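Long-range contact in pumilio homolog 23 (Arabidopsis thaliana, PDB 5WZJ), which binds a specific sequence of 18S ribosomal RNA through Pumilio repeats stacked into a right-handed superhelix, and probably regulates translation and mRNA stability: residues M143-C157 with L223-A236. Residues are numbered along the deposited sequence; the frame is centred on the assembly and turned at random. Where two conformers were deposited one is given.
Sequences MCNCYGSHVLRRLLC and LQVDQYSSLVLQTA. With nucleotides of chain B.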
loop_
_atom_site.group_PDB
_atom_site.type_symbol
_atom_site.label_atom_id
_atom_site.label_comp_id
_atom_site.label_asym_id
_atom_site.label_seq_id
_atom_site.Cartn_x
_atom_site.Cartn_y
_atom_site.Cartn_z
ATOM N N MET A 143 5.153 14.561 19.007
ATOM C CA MET A 143 4.621 13.327 18.440
ATOM C C MET A 143 3.129 13.435 18.199
ATOM O O MET A 143 2.622 12.935 17.194
ATOM C CB MET A 143 4.896 12.146 19.374
ATOM C CG MET A 143 6.370 11.814 19.535
ATOM S SD MET A 143 6.693 10.557 20.806
ATOM C CE MET A 143 5.989 9.095 20.059
ATOM N N CYS A 144 2.408 14.077 19.117
ATOM C CA CYS A 144 0.959 14.196 19.036
ATOM C C CYS A 144 0.501 15.394 18.220
ATOM O O CYS A 144 -0.704 15.562 18.019
ATOM C CB CYS A 144 0.367 14.275 20.446
ATOM S SG CYS A 144 0.663 12.757 21.366
ATOM N N ASN A 145 1.425 16.210 17.729
ATOM C CA ASN A 145 1.079 17.445 17.034
ATOM C C ASN A 145 0.848 17.142 15.557
ATOM O O ASN A 145 1.639 16.423 14.943
ATOM C CB ASN A 145 2.209 18.465 17.209
ATOM C CG ASN A 145 1.935 19.764 16.490
ATOM O OD1 ASN A 145 2.346 19.957 15.340
ATOM N ND2 ASN A 145 1.232 20.661 17.160
ATOM N N CYS A 146 -0.234 17.687 14.980
ATOM C CA CYS A 146 -0.543 17.351 13.593
ATOM C C CYS A 146 0.626 17.682 12.666
ATOM O O CYS A 146 0.970 16.879 11.794
ATOM C CB CYS A 146 -1.837 18.037 13.134
ATOM S SG CYS A 146 -1.963 19.820 13.326
ATOM N N TYR A 147 1.277 18.830 12.861
ATOM C CA TYR A 147 2.401 19.174 11.988
ATOM C C TYR A 147 3.684 18.469 12.422
ATOM O O TYR A 147 4.415 17.934 11.583
ATOM C CB TYR A 147 2.594 20.698 11.951
ATOM C CG TYR A 147 1.274 21.448 11.821
ATOM C CD1 TYR A 147 0.568 21.441 10.627
ATOM C CD2 TYR A 147 0.724 22.131 12.903
ATOM C CE1 TYR A 147 -0.649 22.109 10.502
ATOM C CE2 TYR A 147 -0.488 22.807 12.791
ATOM C CZ TYR A 147 -1.171 22.779 11.585
ATOM O OH TYR A 147 -2.371 23.438 11.442
ATOM N N GLY A 148 3.956 18.441 13.729
ATOM C CA GLY A 148 5.180 17.832 14.218
ATOM C C GLY A 148 5.285 16.361 13.890
ATOM O O GLY A 148 6.385 15.844 13.677
ATOM N N SER A 149 4.147 15.664 13.851
ATOM C CA SER A 149 4.135 14.242 13.516
ATOM C C SER A 149 4.646 13.992 12.100
ATOM O O SER A 149 5.281 12.963 11.845
ATOM C CB SER A 149 2.716 13.684 13.691
ATOM O OG SER A 149 2.558 12.401 13.099
ATOM N N HIS A 150 4.388 14.921 11.172
ATOM C CA HIS A 150 4.914 14.787 9.810
ATOM C C HIS A 150 6.422 14.957 9.798
ATOM O O HIS A 150 7.140 14.201 9.131
ATOM C CB HIS A 150 4.275 15.825 8.874
ATOM C CG HIS A 150 2.826 15.584 8.606
ATOM N ND1 HIS A 150 2.381 14.639 7.703
ATOM C CD2 HIS A 150 1.717 16.155 9.130
ATOM C CE1 HIS A 150 1.061 14.641 7.681
ATOM N NE2 HIS A 150 0.634 15.547 8.544
ATOM N N VAL A 151 6.911 15.982 10.505
ATOM C CA VAL A 151 8.345 16.228 10.601
ATOM C C VAL A 151 9.063 15.005 11.169
ATOM O O VAL A 151 10.124 14.603 10.674
ATOM C CB VAL A 151 8.598 17.494 11.443
ATOM C CG1 VAL A 151 10.090 17.719 11.660
ATOM C CG2 VAL A 151 7.951 18.733 10.768
ATOM N N LEU A 152 8.489 14.388 12.204
ATOM C CA LEU A 152 9.126 13.239 12.855
ATOM C C LEU A 152 9.172 12.025 11.933
ATOM O O LEU A 152 10.197 11.336 11.858
ATOM C CB LEU A 152 8.382 12.878 14.146
ATOM C CG LEU A 152 8.673 13.716 15.399
ATOM C CD1 LEU A 152 7.749 13.318 16.551
ATOM C CD2 LEU A 152 10.138 13.552 15.807
ATOM N N ARG A 153 8.077 11.755 11.221
ATOM C CA ARG A 153 8.066 10.689 10.220
ATOM C C ARG A 153 9.176 10.878 9.191
ATOM O O ARG A 153 9.924 9.941 8.889
ATOM C CB ARG A 153 6.693 10.633 9.539
ATOM C CG ARG A 153 5.639 9.935 10.422
ATOM C CD ARG A 153 4.249 9.955 9.794
ATOM N NE ARG A 153 3.471 11.107 10.236
ATOM C CZ ARG A 153 2.271 11.408 9.748
ATOM N NH1 ARG A 153 1.737 10.652 8.792
ATOM N NH2 ARG A 153 1.612 12.459 10.205
ATOM N N ARG A 154 9.287 12.085 8.627
ATOM C CA ARG A 154 10.348 12.339 7.652
ATOM C C ARG A 154 11.720 12.167 8.289
ATOM O O ARG A 154 12.608 11.530 7.706
ATOM C CB ARG A 154 10.202 13.737 7.041
ATOM C CG ARG A 154 11.263 14.042 5.958
ATOM C CD ARG A 154 10.942 15.328 5.166
ATOM N NE ARG A 154 9.623 15.286 4.542
ATOM C CZ ARG A 154 9.357 14.648 3.404
ATOM N NH1 ARG A 154 10.318 13.994 2.771
ATOM N NH2 ARG A 154 8.129 14.643 2.911
ATOM N N LEU A 155 11.894 12.681 9.511
ATOM C CA LEU A 155 13.183 12.560 10.198
ATOM C C LEU A 155 13.553 11.104 10.465
ATOM O O LEU A 155 14.713 10.715 10.292
ATOM C CB LEU A 155 13.147 13.336 11.510
ATOM C CG LEU A 155 14.388 13.209 12.380
ATOM C CD1 LEU A 155 15.612 13.786 11.650
ATOM C CD2 LEU A 155 14.148 13.914 13.713
ATOM N N LEU A 156 12.592 10.297 10.935
ATOM C CA LEU A 156 12.832 8.868 11.104
ATOM C C LEU A 156 13.277 8.236 9.791
ATOM O O LEU A 156 14.235 7.459 9.761
ATOM C CB LEU A 156 11.565 8.175 11.626
ATOM C CG LEU A 156 11.185 8.452 13.087
ATOM C CD1 LEU A 156 9.701 8.165 13.312
ATOM C CD2 LEU A 156 12.038 7.619 14.034
ATOM N N CYS A 157 12.578 8.552 8.692
ATOM C CA CYS A 157 12.940 7.993 7.390
ATOM C C CYS A 157 14.359 8.386 7.000
ATOM O O CYS A 157 15.131 7.552 6.511
ATOM C CB CYS A 157 11.947 8.451 6.313
ATOM S SG CYS A 157 10.320 7.672 6.389
ATOM N N LEU A 223 -0.448 7.516 23.879
ATOM C CA LEU A 223 0.175 7.545 22.556
ATOM C C LEU A 223 -0.455 6.502 21.633
ATOM O O LEU A 223 -0.549 6.720 20.419
ATOM C CB LEU A 223 1.687 7.320 22.677
ATOM C CG LEU A 223 2.515 8.385 23.427
ATOM C CD1 LEU A 223 3.985 7.986 23.450
ATOM C CD2 LEU A 223 2.365 9.792 22.835
ATOM N N GLN A 224 -0.901 5.372 22.203
ATOM C CA GLN A 224 -1.526 4.302 21.428
ATOM C C GLN A 224 -2.755 4.789 20.670
ATOM O O GLN A 224 -3.031 4.325 19.555
ATOM C CB GLN A 224 -1.932 3.151 22.365
ATOM C CG GLN A 224 -0.794 2.268 22.853
ATOM C CD GLN A 224 -1.283 1.193 23.812
ATOM O OE1 GLN A 224 -2.457 1.162 24.178
ATOM N NE2 GLN A 224 -0.385 0.317 24.227
ATOM N N VAL A 225 -3.523 5.702 21.267
ATOM C CA VAL A 225 -4.821 6.103 20.733
ATOM C C VAL A 225 -4.803 7.532 20.214
ATOM O O VAL A 225 -5.844 8.064 19.816
ATOM C CB VAL A 225 -5.951 5.908 21.768
ATOM C CG1 VAL A 225 -6.095 4.420 22.138
ATOM C CG2 VAL A 225 -5.691 6.746 23.019
ATOM N N ASP A 226 -3.650 8.173 20.196
ATOM C CA ASP A 226 -3.550 9.476 19.560
ATOM C C ASP A 226 -3.175 9.256 18.104
ATOM O O ASP A 226 -2.186 8.578 17.811
ATOM C CB ASP A 226 -2.515 10.361 20.250
ATOM C CG ASP A 226 -2.392 11.715 19.594
ATOM O OD1 ASP A 226 -1.689 11.826 18.561
ATOM O OD2 ASP A 226 -2.999 12.668 20.116
ATOM N N GLN A 227 -3.969 9.822 17.198
ATOM C CA GLN A 227 -3.745 9.583 15.777
ATOM C C GLN A 227 -2.328 9.950 15.363
ATOM O O GLN A 227 -1.679 9.214 14.609
ATOM C CB GLN A 227 -4.759 10.372 14.949
ATOM C CG GLN A 227 -4.381 10.470 13.503
ATOM C CD GLN A 227 -5.516 11.018 12.666
ATOM O OE1 GLN A 227 -6.647 10.550 12.755
ATOM N NE2 GLN A 227 -5.223 12.015 11.864
ATOM N N TYR A 228 -1.828 11.082 15.846
ATOM C CA TYR A 228 -0.559 11.566 15.328
ATOM C C TYR A 228 0.626 10.816 15.933
ATOM O O TYR A 228 1.593 10.517 15.228
ATOM C CB TYR A 228 -0.486 13.083 15.527
ATOM C CG TYR A 228 -1.393 13.760 14.512
ATOM C CD1 TYR A 228 -1.128 13.640 13.157
ATOM C CD2 TYR A 228 -2.544 14.460 14.900
ATOM C CE1 TYR A 228 -1.953 14.228 12.205
ATOM C CE2 TYR A 228 -3.391 15.047 13.947
ATOM C CZ TYR A 228 -3.078 14.924 12.601
ATOM O OH TYR A 228 -3.869 15.490 11.630
ATOM N N SER A 229 0.576 10.463 17.215
ATOM C CA SER A 229 1.676 9.650 17.739
ATOM C C SER A 229 1.608 8.229 17.182
ATOM O O SER A 229 2.651 7.603 16.941
ATOM C CB SER A 229 1.658 9.634 19.278
ATOM O OG SER A 229 0.390 9.199 19.756
ATOM N N SER A 230 0.399 7.702 16.955
ATOM C CA SER A 230 0.295 6.376 16.352
ATOM C C SER A 230 0.956 6.358 14.977
ATOM O O SER A 230 1.713 5.435 14.651
ATOM C CB SER A 230 -1.171 5.956 16.264
ATOM O OG SER A 230 -1.317 4.794 15.477
ATOM N N LEU A 231 0.718 7.407 14.181
ATOM C CA LEU A 231 1.338 7.537 12.864
ATOM C C LEU A 231 2.864 7.576 12.949
ATOM O O LEU A 231 3.552 6.964 12.123
ATOM C CB LEU A 231 0.804 8.793 12.168
ATOM C CG LEU A 231 -0.593 8.627 11.560
ATOM C CD1 LEU A 231 -1.244 9.994 11.307
ATOM C CD2 LEU A 231 -0.463 7.836 10.267
ATOM N N VAL A 232 3.408 8.316 13.917
ATOM C CA VAL A 232 4.855 8.331 14.129
ATOM C C VAL A 232 5.359 6.923 14.433
ATOM O O VAL A 232 6.331 6.448 13.833
ATOM C CB VAL A 232 5.219 9.314 15.258
ATOM C CG1 VAL A 232 6.718 9.199 15.599
ATOM C CG2 VAL A 232 4.861 10.765 14.858
ATOM N N LEU A 233 4.702 6.234 15.365
ATOM C CA LEU A 233 5.167 4.908 15.760
ATOM C C LEU A 233 5.008 3.888 14.632
ATOM O O LEU A 233 5.824 2.967 14.518
ATOM C CB LEU A 233 4.427 4.442 17.012
ATOM C CG LEU A 233 4.731 5.236 18.295
ATOM C CD1 LEU A 233 3.904 4.709 19.451
ATOM C CD2 LEU A 233 6.187 5.163 18.638
ATOM N N GLN A 234 3.972 4.032 13.797
ATOM C CA GLN A 234 3.836 3.172 12.621
ATOM C C GLN A 234 5.031 3.318 11.696
ATOM O O GLN A 234 5.610 2.320 11.251
ATOM C CB GLN A 234 2.564 3.510 11.849
ATOM C CG GLN A 234 1.267 3.127 12.569
ATOM C CD GLN A 234 0.073 3.775 11.900
ATOM O OE1 GLN A 234 -0.082 3.699 10.673
ATOM N NE2 GLN A 234 -0.748 4.462 12.683
ATOM N N THR A 235 5.398 4.560 11.376
ATOM C CA THR A 235 6.558 4.788 10.518
ATOM C C THR A 235 7.812 4.165 11.128
ATOM O O THR A 235 8.553 3.436 10.454
ATOM C CB THR A 235 6.731 6.290 10.276
ATOM O OG1 THR A 235 5.605 6.762 9.534
ATOM C CG2 THR A 235 8.004 6.594 9.500
ATOM N N ALA A 236 8.034 4.385 12.423
ATOM C CA ALA A 236 9.216 3.805 13.059
ATOM C C ALA A 236 9.225 2.282 12.935
ATOM O O ALA A 236 10.260 1.683 12.614
ATOM C CB ALA A 236 9.289 4.225 14.528
ATOM P P G B 10 -5.348 17.271 6.644
ATOM O OP1 G B 10 -6.696 17.853 6.771
ATOM O OP2 G B 10 -4.875 16.669 5.383
ATOM O "O5'" G B 10 -4.270 18.393 6.996
ATOM C "C5'" G B 10 -4.281 19.086 8.238
ATOM C "C4'" G B 10 -3.172 20.113 8.285
ATOM O "O4'" G B 10 -1.897 19.411 8.235
ATOM C "C3'" G B 10 -3.159 21.107 7.115
ATOM O "O3'" G B 10 -2.652 22.375 7.538
ATOM C "C2'" G B 10 -2.150 20.485 6.166
ATOM O "O2'" G B 10 -1.533 21.391 5.278
ATOM C "C1'" G B 10 -1.139 19.889 7.146
ATOM N N9 G B 10 -0.366 18.810 6.535
ATOM C C8 G B 10 -0.878 17.817 5.716
ATOM N N7 G B 10 0.056 17.045 5.238
ATOM C C5 G B 10 1.242 17.564 5.750
ATOM C C6 G B 10 2.579 17.127 5.583
ATOM O O6 G B 10 2.983 16.174 4.921
ATOM N N1 G B 10 3.480 17.925 6.279
ATOM C C2 G B 10 3.142 19.006 7.054
ATOM N N2 G B 10 4.155 19.653 7.664
ATOM N N3 G B 10 1.896 19.418 7.217
ATOM C C4 G B 10 1.005 18.663 6.542
ATOM P P C B 9 -8.502 12.114 6.940
ATOM O OP1 C B 9 -9.555 13.153 6.817
ATOM O OP2 C B 9 -8.104 11.326 5.745
ATOM O "O5'" C B 9 -7.152 12.795 7.466
ATOM C "C5'" C B 9 -7.111 13.608 8.636
ATOM C "C4'" C B 9 -5.706 14.116 8.860
ATOM O "O4'" C B 9 -4.833 13.008 9.151
ATOM C "C3'" C B 9 -5.083 14.842 7.666
ATOM O "O3'" C B 9 -5.200 16.239 7.863
ATOM C "C2'" C B 9 -3.615 14.384 7.621
ATOM O "O2'" C B 9 -2.731 15.434 7.999
ATOM C "C1'" C B 9 -3.546 13.255 8.663
ATOM N N1 C B 9 -2.980 11.999 8.131
ATOM C C2 C B 9 -1.615 11.833 8.316
ATOM O O2 C B 9 -1.012 12.749 8.910
ATOM N N3 C B 9 -1.015 10.703 7.859
ATOM C C4 C B 9 -1.737 9.777 7.230
ATOM N N4 C B 9 -1.114 8.681 6.785
ATOM C C5 C B 9 -3.149 9.932 7.029
ATOM C C6 C B 9 -3.730 11.050 7.490
ATOM P P A B 8 -12.379 7.276 8.134
ATOM O OP1 A B 8 -13.016 8.512 8.647
ATOM O OP2 A B 8 -12.391 6.984 6.688
ATOM O "O5'" A B 8 -10.857 7.236 8.570
ATOM C "C5'" A B 8 -9.899 8.044 7.927
ATOM C "C4'" A B 8 -9.184 8.863 8.956
ATOM O "O4'" A B 8 -8.362 7.996 9.783
ATOM C "C3'" A B 8 -8.235 9.920 8.415
ATOM O "O3'" A B 8 -8.936 11.131 8.146
ATOM C "C2'" A B 8 -7.236 10.069 9.541
ATOM O "O2'" A B 8 -7.834 10.882 10.543
ATOM C "C1'" A B 8 -7.147 8.627 10.075
ATOM N N9 A B 8 -6.067 7.801 9.482
ATOM C C8 A B 8 -5.844 7.412 8.175
ATOM N N7 A B 8 -4.788 6.634 8.024
ATOM C C5 A B 8 -4.295 6.470 9.308
ATOM C C6 A B 8 -3.207 5.750 9.849
ATOM N N6 A B 8 -2.332 5.017 9.153
ATOM N N1 A B 8 -3.026 5.818 11.190
ATOM C C2 A B 8 -3.865 6.540 11.945
ATOM N N3 A B 8 -4.913 7.255 11.552
ATOM C C4 A B 8 -5.083 7.167 10.212
HETATM O O HOH W 1 -3.010 14.941 18.775
#
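Tyr228 lays one face of its ring on the first turn of helix 146-157: Cys146 CA stands 3.5 Å from the ring centroid, almost on the ring normal, a CH-pi contact, and Cys146 CB touches CZ at 3.4 Å. One turn further along the helix, Ser149 OG, which a chi1 of 167° swings away from its own backbone N toward the neighbouring helix, donates to Tyr228 O at 3.0 Å, tilted from the carbonyl plane; Val232 N reaches the same oxygen from the opposite face. Val232 then enters as a knob among Met143, Ser149, Leu152 and Leu156, its CG2 3.3 Å from Ser149 OG. These are the RNA-facing helices of Pumilio repeats 3 and 4, running parallel within 3°, side by side along the concave face of the superhelix. On that face Arg153 bends at chi3 (-93°) and brings its guanidinium edge to the cytosine of C9 of chain B: NH1 gives a nearly straight bond to N3 and NH2 another to O2, each 2.9 Å. Leu231 CB covers one guanidinium face, NE is tied back to Ser149 O, and Tyr170 O takes a further bond from NH1. A leucine in place of Arg153 would probably leave cytosine N3 and O2 without their donors and Ser149 O without its side-chain bond. His150 lies between Arg153 NH2 on one ring face and the base of G10 of chain B on the other. At the helix starts, Asn145 and Asp226 are matching N-caps; a water donates to both Cys144 O and Asp226 OD2, while Cys144 SG packs against Leu223 CD2 at 3.7 Å.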